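Local coordinates for protein putative branched-chain amino acid ABC transporter (Rhodospirillum rubrum ATCC 11170, PDB 3HUT) that probably binds branched-chain amino acids or related ligands outside the cytoplasm and passes them to an ABC transporter for uptake, at residues A4-Y9 against V68-V73; G146-W151 against V176-R181; L290-R295 against R306-A311. One frame throughout, in Å; residues are numbered along the deposited sequence.

How the interactions relate
The three contacts follow one another along the chain, each closing before the next opens, yet they fall into two groups in space. Interactions 1 and 3 have centres 15 Å apart and touch: Leu-5 and Leu-7 of strand 5-11, in the five-stranded parallel sheet, pack against Leu-290 and Val-293 of helix 277-296. Interaction 2 belongs to the other sheet, on strands 141-147 and 169-176, with its centre 42 Å from interaction 1 and 39 Å from interaction 3. The chain thus builds one lobe, crosses to the second, returns for interaction 3 and ends in the second sheet, as in other periplasmic binding proteins, where ligand is held between two lobes. Each contact lies within a single lobe.

Interaction 1. Residues A4-Y9 against V68-V73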
loop_
_atom_site.group_PDB
_atom_site.type_symbol
_atom_site.label_atom_id
_atom_site.label_comp_id
_atom_site.label_asym_id
_atom_site.label_seq_id
_atom_site.Cartn_x
_atom_site.Cartn_y
_atom_site.Cartn_z
ATOM N N ALA A 4 -23.582 -6.599 20.388
ATOM C CA ALA A 4 -22.704 -6.623 19.216
ATOM C C ALA A 4 -21.269 -6.291 19.634
ATOM O O ALA A 4 -21.054 -5.418 20.478
ATOM C CB ALA A 4 -23.185 -5.619 18.177
ATOM N N LEU A 5 -20.296 -7.000 19.061
ATOM C CA LEU A 5 -18.889 -6.747 19.361
ATOM C C LEU A 5 -18.542 -5.394 18.762
ATOM O O LEU A 5 -19.048 -5.037 17.698
ATOM C CB LEU A 5 -17.993 -7.827 18.747
ATOM C CG LEU A 5 -18.069 -9.218 19.378
ATOM C CD1 LEU A 5 -17.230 -10.201 18.567
ATOM C CD2 LEU A 5 -17.572 -9.148 20.816
ATOM N N LEU A 6 -17.671 -4.649 19.436
ATOM C CA LEU A 6 -17.293 -3.320 18.977
ATOM C C LEU A 6 -15.841 -3.119 18.575
ATOM O O LEU A 6 -14.921 -3.534 19.279
ATOM C CB LEU A 6 -17.614 -2.282 20.054
ATOM C CG LEU A 6 -18.839 -1.382 19.909
ATOM C CD1 LEU A 6 -20.107 -2.222 19.926
ATOM C CD2 LEU A 6 -18.846 -0.365 21.047
ATOM N N LEU A 7 -15.659 -2.454 17.440
ATOM C CA LEU A 7 -14.340 -2.101 16.933
ATOM C C LEU A 7 -14.371 -0.586 16.770
ATOM O O LEU A 7 -15.397 -0.022 16.390
ATOM C CB LEU A 7 -14.074 -2.739 15.566
ATOM C CG LEU A 7 -13.947 -4.262 15.501
ATOM C CD1 LEU A 7 -13.809 -4.677 14.045
ATOM C CD2 LEU A 7 -12.741 -4.724 16.312
ATOM N N GLY A 8 -13.263 0.077 17.071
ATOM C CA GLY A 8 -13.227 1.515 16.902
ATOM C C GLY A 8 -12.549 1.801 15.580
ATOM O O GLY A 8 -11.802 0.966 15.078
ATOM N N TYR A 9 -12.826 2.952 14.987
ATOM C CA TYR A 9 -12.175 3.310 13.738
ATOM C C TYR A 9 -11.948 4.812 13.745
ATOM O O TYR A 9 -12.899 5.587 13.660
ATOM C CB TYR A 9 -13.041 2.907 12.536
ATOM C CG TYR A 9 -12.290 2.800 11.216
ATOM C CD1 TYR A 9 -12.760 1.970 10.193
ATOM C CD2 TYR A 9 -11.107 3.509 10.992
ATOM C CE1 TYR A 9 -12.067 1.840 8.985
ATOM C CE2 TYR A 9 -10.409 3.388 9.789
ATOM C CZ TYR A 9 -10.894 2.549 8.791
ATOM O OH TYR A 9 -10.193 2.400 7.614
ATOM N N VAL A 68 -9.948 3.262 24.534
ATOM C CA VAL A 68 -9.335 2.454 25.583
ATOM C C VAL A 68 -10.263 2.370 26.795
ATOM O O VAL A 68 -10.420 1.310 27.403
ATOM C CB VAL A 68 -7.964 3.051 26.005
ATOM C CG1 VAL A 68 -7.457 2.384 27.293
ATOM C CG2 VAL A 68 -6.952 2.851 24.878
ATOM N N ASP A 69 -10.894 3.494 27.119
ATOM C CA ASP A 69 -11.809 3.577 28.251
ATOM C C ASP A 69 -13.145 2.872 28.050
ATOM O O ASP A 69 -13.890 2.679 29.010
ATOM C CB ASP A 69 -12.056 5.042 28.618
ATOM C CG ASP A 69 -11.153 5.519 29.732
ATOM O OD1 ASP A 69 -11.305 5.017 30.866
ATOM O OD2 ASP A 69 -10.294 6.388 29.480
ATOM N N ASP A 70 -13.464 2.505 26.810
ATOM C CA ASP A 70 -14.712 1.799 26.538
ATOM C C ASP A 70 -14.400 0.307 26.438
ATOM O O ASP A 70 -13.918 -0.165 25.409
ATOM C CB ASP A 70 -15.337 2.274 25.225
ATOM C CG ASP A 70 -16.711 1.674 24.987
ATOM O OD1 ASP A 70 -17.010 0.607 25.566
ATOM O OD2 ASP A 70 -17.490 2.263 24.210
ATOM N N PRO A 71 -14.682 -0.456 27.506
ATOM C CA PRO A 71 -14.420 -1.900 27.535
ATOM C C PRO A 71 -15.006 -2.707 26.376
ATOM O O PRO A 71 -14.560 -3.822 26.109
ATOM C CB PRO A 71 -14.988 -2.323 28.889
ATOM C CG PRO A 71 -16.100 -1.344 29.100
ATOM C CD PRO A 71 -15.455 -0.049 28.692
ATOM N N ARG A 72 -15.996 -2.158 25.680
ATOM C CA ARG A 72 -16.588 -2.889 24.563
ATOM C C ARG A 72 -15.684 -2.890 23.333
ATOM O O ARG A 72 -15.721 -3.818 22.531
ATOM C CB ARG A 72 -17.945 -2.295 24.197
ATOM C CG ARG A 72 -18.932 -2.279 25.350
ATOM C CD ARG A 72 -20.311 -1.876 24.873
ATOM N NE ARG A 72 -20.290 -0.636 24.104
ATOM C CZ ARG A 72 -19.958 0.554 24.597
ATOM N NH1 ARG A 72 -19.613 0.674 25.873
ATOM N NH2 ARG A 72 -19.988 1.628 23.815
ATOM N N VAL A 73 -14.872 -1.850 23.192
ATOM C CA VAL A 73 -13.971 -1.739 22.052
ATOM C C VAL A 73 -12.801 -2.705 22.225
ATOM O O VAL A 73 -11.947 -2.505 23.087
ATOM C CB VAL A 73 -13.434 -0.305 21.926
ATOM C CG1 VAL A 73 -12.522 -0.198 20.714
ATOM C CG2 VAL A 73 -14.606 0.681 21.820
HETATM O O HOH W 1 -17.365 -5.864 22.233
#
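Leu-6, Arg-72 and Val-73 carry this contact, in which the start of strand 5-11 meets the turn leading into strand 73-78. The side chains of Leu-6 and Arg-72 lie side by side and point the same way. CD2 of Leu-6 is the touching branch, 3.4 Å from NE of Arg-72, while CB of Leu-6 lies against the carbonyl O of Arg-72. A branched aliphatic residue suits this place because its methyl can lie beside the guanidinium without competing for its polar partners. The arginine chain bends at chi3 (-52°), which puts NE beside that methyl. Farther out, NH2 of Arg-72 forms a salt bridge of 2.6 Å with OD2 of Asp-70. The same carboxylate also grips the backbone: its OD1 accepts from N of Arg-72 at 2.9 Å, met from above the carboxylate plane, in an Asx turn. The carboxylate thus holds Arg-72 at its backbone N and at NH2. Separately, Asp-70 O receives N of Val-73, closing a type I turn. Val-73 has CG1 anti to its backbone N (chi1 -179°), and this methyl reaches to 3.7 Å from N of Gly-8. The glycine fits well, since a side chain here would point at the same methyl. Between the backbones, CA of Val-73 makes a CH···O contact of 3.4 Å with O of Leu-6. One water accepts from N of Leu-6 at 3.1 Å and donates to O of Arg-72, filling the place of a direct strand bond; a direct backbone bond joins Leu-6 with Val-74. Helix 57-69 enters the turn from strand 46-52, which borders strand 5-11 on its other edge. The connection is therefore a beta-alpha-beta crossover that skips over strand 5-11, characteristic of the Rossmann-like lobes of periplasmic binding proteins.

Interaction 2. Residues G146-W151 against V176-R181; sequences GVTTDW and VPPGNR
Gly-146 and Val-176 pair through the backbone: O of Gly-146 accepts from N of Val-176 at 2.9 Å in a nearly straight bond (164°). Two residues on, N of Thr-148 returns a bond of 2.9 Å to O of Val-176, more bent at the hydrogen (133°). That carbonyl is also approached by CA of Val-147, a CH···O contact of 3.0 Å, so the last strand oxygen is gripped twice from the other chain segment. Beyond it prolines take over. Lacking an N-H, Pro-177 and Pro-178 end the strand pairing without leaving donors to satisfy, and they offer carbon surfaces instead. CG2 of Val-147, anti to its backbone N, runs into CG of Pro-178 at 3.3 Å, tighter than usual for carbons, the two side chains crossing at about a right angle. CG2 of Thr-149 slides past the same ring carbon, while its OG1 caps helix 150-165 by bonding to N of Gly-152. Thr-148 packs with both branches on the other segment, OG1 3.5 Å from CA of Pro-177 and CG2 near O of Val-176. An alanine at Thr-148 would keep its backbone bond but would probably open a gap beside Pro-177 and the Val-176 carbonyl, where OG1 and CG2 now pack. A type II turn follows, with N of Asn-180 bonded to O of Pro-177; Gly-179 suits its third position because its positive phi would jam a side chain against the preceding carbonyl. Asp-206 takes up N of Gly-179 and pairs with NH1 of Arg-181, which also donates to O of Asn-180. Strands 141-147 and 169-176 lie parallel, joined by helix 150-165 in a beta-alpha-beta crossover; strand 197-201 flanks 141-147 on its other edge, and the turn leads on to helix 184-193.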
loop_
_atom_site.group_PDB
_atom_site.type_symbol
_atom_site.label_atom_id
_atom_site.label_comp_id
_atom_site.label_asym_id
_atom_site.label_seq_id
_atom_site.Cartn_x
_atom_site.Cartn_y
_atom_site.Cartn_z
ATOM N N GLY A 146 15.962 7.665 -9.629
ATOM C CA GLY A 146 15.001 7.829 -8.557
ATOM C C GLY A 146 14.844 9.240 -8.019
ATOM O O GLY A 146 15.801 10.015 -7.968
ATOM N N VAL A 147 13.621 9.566 -7.608
ATOM C CA VAL A 147 13.308 10.876 -7.057
ATOM C C VAL A 147 13.826 10.940 -5.619
ATOM O O VAL A 147 13.915 9.917 -4.932
ATOM C CB VAL A 147 11.775 11.138 -7.093
ATOM C CG1 VAL A 147 11.050 10.145 -6.198
ATOM C CG2 VAL A 147 11.472 12.565 -6.666
ATOM N N THR A 148 14.170 12.140 -5.166
ATOM C CA THR A 148 14.708 12.322 -3.824
ATOM C C THR A 148 13.695 12.421 -2.688
ATOM O O THR A 148 13.979 13.021 -1.654
ATOM C CB THR A 148 15.630 13.557 -3.772
ATOM O OG1 THR A 148 14.962 14.678 -4.360
ATOM C CG2 THR A 148 16.919 13.289 -4.532
ATOM N N THR A 149 12.516 11.836 -2.871
ATOM C CA THR A 149 11.508 11.847 -1.816
ATOM C C THR A 149 11.904 10.717 -0.872
ATOM O O THR A 149 12.761 9.907 -1.217
ATOM C CB THR A 149 10.108 11.567 -2.375
ATOM O OG1 THR A 149 10.105 10.296 -3.034
ATOM C CG2 THR A 149 9.712 12.641 -3.374
ATOM N N ASP A 150 11.292 10.648 0.309
ATOM C CA ASP A 150 11.646 9.591 1.249
ATOM C C ASP A 150 11.373 8.199 0.681
ATOM O O ASP A 150 12.212 7.304 0.795
ATOM C CB ASP A 150 10.924 9.783 2.593
ATOM C CG ASP A 150 9.412 9.892 2.452
ATOM O OD1 ASP A 150 8.894 9.836 1.314
ATOM O OD2 ASP A 150 8.736 10.038 3.498
ATOM N N TRP A 151 10.216 8.018 0.052
ATOM C CA TRP A 151 9.883 6.721 -0.523
ATOM C C TRP A 151 10.766 6.412 -1.732
ATOM O O TRP A 151 11.096 5.254 -1.991
ATOM C CB TRP A 151 8.401 6.657 -0.927
ATOM C CG TRP A 151 7.990 7.651 -1.979
ATOM C CD1 TRP A 151 7.554 8.933 -1.778
ATOM C CD2 TRP A 151 8.004 7.450 -3.398
ATOM N NE1 TRP A 151 7.297 9.540 -2.984
ATOM C CE2 TRP A 151 7.565 8.653 -3.996
ATOM C CE3 TRP A 151 8.348 6.370 -4.225
ATOM C CZ2 TRP A 151 7.457 8.808 -5.384
ATOM C CZ3 TRP A 151 8.242 6.524 -5.610
ATOM C CH2 TRP A 151 7.799 7.738 -6.171
ATOM N N VAL A 176 17.150 12.462 -8.751
ATOM C CA VAL A 176 16.595 13.715 -9.250
ATOM C C VAL A 176 15.487 14.225 -8.338
ATOM O O VAL A 176 14.818 13.448 -7.661
ATOM C CB VAL A 176 16.011 13.550 -10.676
ATOM C CG1 VAL A 176 17.111 13.154 -11.646
ATOM C CG2 VAL A 176 14.906 12.500 -10.675
ATOM N N PRO A 177 15.281 15.548 -8.306
ATOM C CA PRO A 177 14.232 16.118 -7.459
ATOM C C PRO A 177 12.844 15.976 -8.077
ATOM O O PRO A 177 12.699 15.844 -9.295
ATOM C CB PRO A 177 14.655 17.578 -7.330
ATOM C CG PRO A 177 15.265 17.853 -8.665
ATOM C CD PRO A 177 16.103 16.609 -8.914
ATOM N N PRO A 178 11.800 15.991 -7.237
ATOM C CA PRO A 178 10.432 15.872 -7.742
ATOM C C PRO A 178 10.209 17.042 -8.692
ATOM O O PRO A 178 10.648 18.153 -8.406
ATOM C CB PRO A 178 9.587 16.000 -6.479
ATOM C CG PRO A 178 10.493 15.488 -5.401
ATOM C CD PRO A 178 11.814 16.099 -5.769
ATOM N N GLY A 179 9.558 16.791 -9.823
ATOM C CA GLY A 179 9.305 17.859 -10.776
ATOM C C GLY A 179 10.424 18.096 -11.775
ATOM O O GLY A 179 10.294 18.930 -12.678
ATOM N N ASN A 180 11.526 17.367 -11.630
ATOM C CA ASN A 180 12.653 17.528 -12.537
ATOM C C ASN A 180 12.238 17.398 -13.997
ATOM O O ASN A 180 11.451 16.520 -14.355
ATOM C CB ASN A 180 13.736 16.495 -12.244
ATOM C CG ASN A 180 14.831 16.502 -13.291
ATOM O OD1 ASN A 180 15.435 17.535 -13.556
ATOM N ND2 ASN A 180 15.085 15.350 -13.899
ATOM N N ARG A 181 12.776 18.269 -14.840
ATOM C CA ARG A 181 12.446 18.219 -16.256
ATOM C C ARG A 181 13.643 18.124 -17.199
ATOM O O ARG A 181 13.472 18.174 -18.407
ATOM C CB ARG A 181 11.555 19.411 -16.637
ATOM C CG ARG A 181 10.117 19.279 -16.131
ATOM C CD ARG A 181 9.414 18.096 -16.796
ATOM N NE ARG A 181 8.041 17.897 -16.331
ATOM C CZ ARG A 181 7.700 17.232 -15.229
ATOM N NH1 ARG A 181 8.632 16.686 -14.453
ATOM N NH2 ARG A 181 6.420 17.107 -14.902
#

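Interaction 3. Residues L290-R295 against R306-A311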
loop_
_atom_site.group_PDB
_atom_site.type_symbol
_atom_site.label_atom_id
_atom_site.label_comp_id
_atom_site.label_asym_id
_atom_site.label_seq_id
_atom_site.Cartn_x
_atom_site.Cartn_y
_atom_site.Cartn_z
ATOM N N LEU A 290 -11.669 -8.226 10.914
ATOM C CA LEU A 290 -12.829 -9.079 11.131
ATOM C C LEU A 290 -12.476 -10.563 11.128
ATOM O O LEU A 290 -12.984 -11.330 11.941
ATOM C CB LEU A 290 -13.902 -8.783 10.077
ATOM C CG LEU A 290 -14.557 -7.400 10.196
ATOM C CD1 LEU A 290 -15.482 -7.143 9.007
ATOM C CD2 LEU A 290 -15.332 -7.325 11.507
ATOM N N ALA A 291 -11.606 -10.976 10.217
ATOM C CA ALA A 291 -11.209 -12.378 10.166
ATOM C C ALA A 291 -10.524 -12.739 11.485
ATOM O O ALA A 291 -10.747 -13.816 12.033
ATOM C CB ALA A 291 -10.263 -12.621 8.992
ATOM N N ALA A 292 -9.699 -11.830 11.992
ATOM C CA ALA A 292 -8.994 -12.062 13.252
ATOM C C ALA A 292 -10.004 -12.182 14.398
ATOM O O ALA A 292 -9.873 -13.047 15.269
ATOM C CB ALA A 292 -8.021 -10.919 13.520
ATOM N N VAL A 293 -11.009 -11.311 14.401
ATOM C CA VAL A 293 -12.038 -11.361 15.436
ATOM C C VAL A 293 -12.761 -12.703 15.301
ATOM O O VAL A 293 -13.074 -13.360 16.295
ATOM C CB VAL A 293 -13.071 -10.209 15.281
ATOM C CG1 VAL A 293 -14.149 -10.332 16.354
ATOM C CG2 VAL A 293 -12.375 -8.853 15.399
ATOM N N GLY A 294 -13.018 -13.105 14.061
ATOM C CA GLY A 294 -13.683 -14.369 13.812
ATOM C C GLY A 294 -12.932 -15.531 14.441
ATOM O O GLY A 294 -13.537 -16.429 15.033
ATOM N N ARG A 295 -11.610 -15.529 14.310
ATOM C CA ARG A 295 -10.808 -16.597 14.890
ATOM C C ARG A 295 -10.766 -16.486 16.409
ATOM O O ARG A 295 -10.747 -17.495 17.108
ATOM C CB ARG A 295 -9.386 -16.577 14.319
ATOM C CG ARG A 295 -9.320 -16.946 12.842
ATOM C CD ARG A 295 -7.889 -17.212 12.412
ATOM N NE ARG A 295 -7.047 -16.024 12.474
ATOM C CZ ARG A 295 -7.003 -15.084 11.533
ATOM N NH1 ARG A 295 -7.759 -15.187 10.442
ATOM N NH2 ARG A 295 -6.187 -14.048 11.674
ATOM N N ARG A 306 -5.061 -9.300 19.547
ATOM C CA ARG A 306 -3.720 -8.904 19.107
ATOM C C ARG A 306 -2.989 -10.134 18.559
ATOM O O ARG A 306 -2.306 -10.052 17.537
ATOM C CB ARG A 306 -2.913 -8.306 20.263
ATOM C CG ARG A 306 -1.640 -7.578 19.807
ATOM C CD ARG A 306 -0.465 -7.909 20.709
ATOM N NE ARG A 306 -0.134 -9.335 20.655
ATOM C CZ ARG A 306 0.732 -9.882 19.802
ATOM N NH1 ARG A 306 1.379 -9.128 18.919
ATOM N NH2 ARG A 306 0.948 -11.193 19.830
ATOM N N ASP A 307 -3.130 -11.272 19.244
ATOM C CA ASP A 307 -2.488 -12.507 18.794
ATOM C C ASP A 307 -3.053 -12.955 17.452
ATOM O O ASP A 307 -2.300 -13.319 16.547
ATOM C CB ASP A 307 -2.677 -13.643 19.812
ATOM C CG ASP A 307 -1.798 -13.487 21.036
ATOM O OD1 ASP A 307 -0.643 -13.028 20.893
ATOM O OD2 ASP A 307 -2.256 -13.843 22.142
ATOM N N ALA A 308 -4.378 -12.932 17.322
ATOM C CA ALA A 308 -5.028 -13.348 16.079
ATOM C C ALA A 308 -4.626 -12.456 14.906
ATOM O O ALA A 308 -4.405 -12.944 13.794
ATOM C CB ALA A 308 -6.545 -13.340 16.246
ATOM N N LEU A 309 -4.545 -11.149 15.148
ATOM C CA LEU A 309 -4.148 -10.211 14.097
ATOM C C LEU A 309 -2.742 -10.556 13.631
ATOM O O LEU A 309 -2.468 -10.615 12.434
ATOM C CB LEU A 309 -4.158 -8.773 14.621
ATOM C CG LEU A 309 -5.447 -7.970 14.478
ATOM C CD1 LEU A 309 -5.324 -6.679 15.275
ATOM C CD2 LEU A 309 -5.706 -7.670 12.998
ATOM N N ALA A 310 -1.857 -10.784 14.596
ATOM C CA ALA A 310 -0.470 -11.135 14.314
ATOM C C ALA A 310 -0.365 -12.448 13.538
ATOM O O ALA A 310 0.633 -12.690 12.857
ATOM C CB ALA A 310 0.310 -11.240 15.615
ATOM N N ALA A 311 -1.396 -13.288 13.645
ATOM C CA ALA A 311 -1.415 -14.583 12.955
ATOM C C ALA A 311 -1.716 -14.477 11.454
ATOM O O ALA A 311 -1.579 -15.456 10.716
ATOM C CB ALA A 311 -2.425 -15.506 13.623
#
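Arg-295 reaches Ala-308 by a folded route: CG stands anti to the carbonyl carbon, beside the backbone N, and a bend at chi3 (-66°) then sets the position of NE. The guanidinium ends up over its own helix, with O of Ala-291 and CA of Ala-292 toward the rim of one face. From there NH2 of Arg-295 donates to O of Ala-308 at 3.0 Å, with 153° at the hydrogen. The acceptor lies at the edge of the guanidinium, practically in its plane, whereas the donor stands well above the plane of the carbonyl. Arginine suits the place because its chain is long enough to fold back and still present an N-H to the neighbouring helix. Beneath this bond the helices approach closely, the CA atoms of Ala-292 and Ala-308 being 5.0 Å apart. Both are alanines pointing at each other, and their CB atoms meet at 3.9 Å; CB of Ala-308 also lies 3.5 Å from O of Ala-292. Such small residues let the short segment axes come within 8.4 Å, their N-to-C directions 122° apart. Leu-309 starts out away from the partner helix, yet its CD2 lies 4.0 Å from CB of Ala-292, and Phe-117 and Pro-98 pack against the same leucine. Ala-292 touches Leu-305 as well, so its methyl meets three residues of helix 302-310; Val-293 shares Leu-305 but points away from 306-311, and Leu-290 packs on helix 18-37. The chemistry is thus divided: methyl packing in the buried part, and at the exposed rim a cationic side chain bonded to a backbone carbonyl. Because that carbonyl belongs to the C-terminal part of helix 302-310, where peptide dipoles leave partial negative charge, the guanidinium's positive charge is probably favoured there.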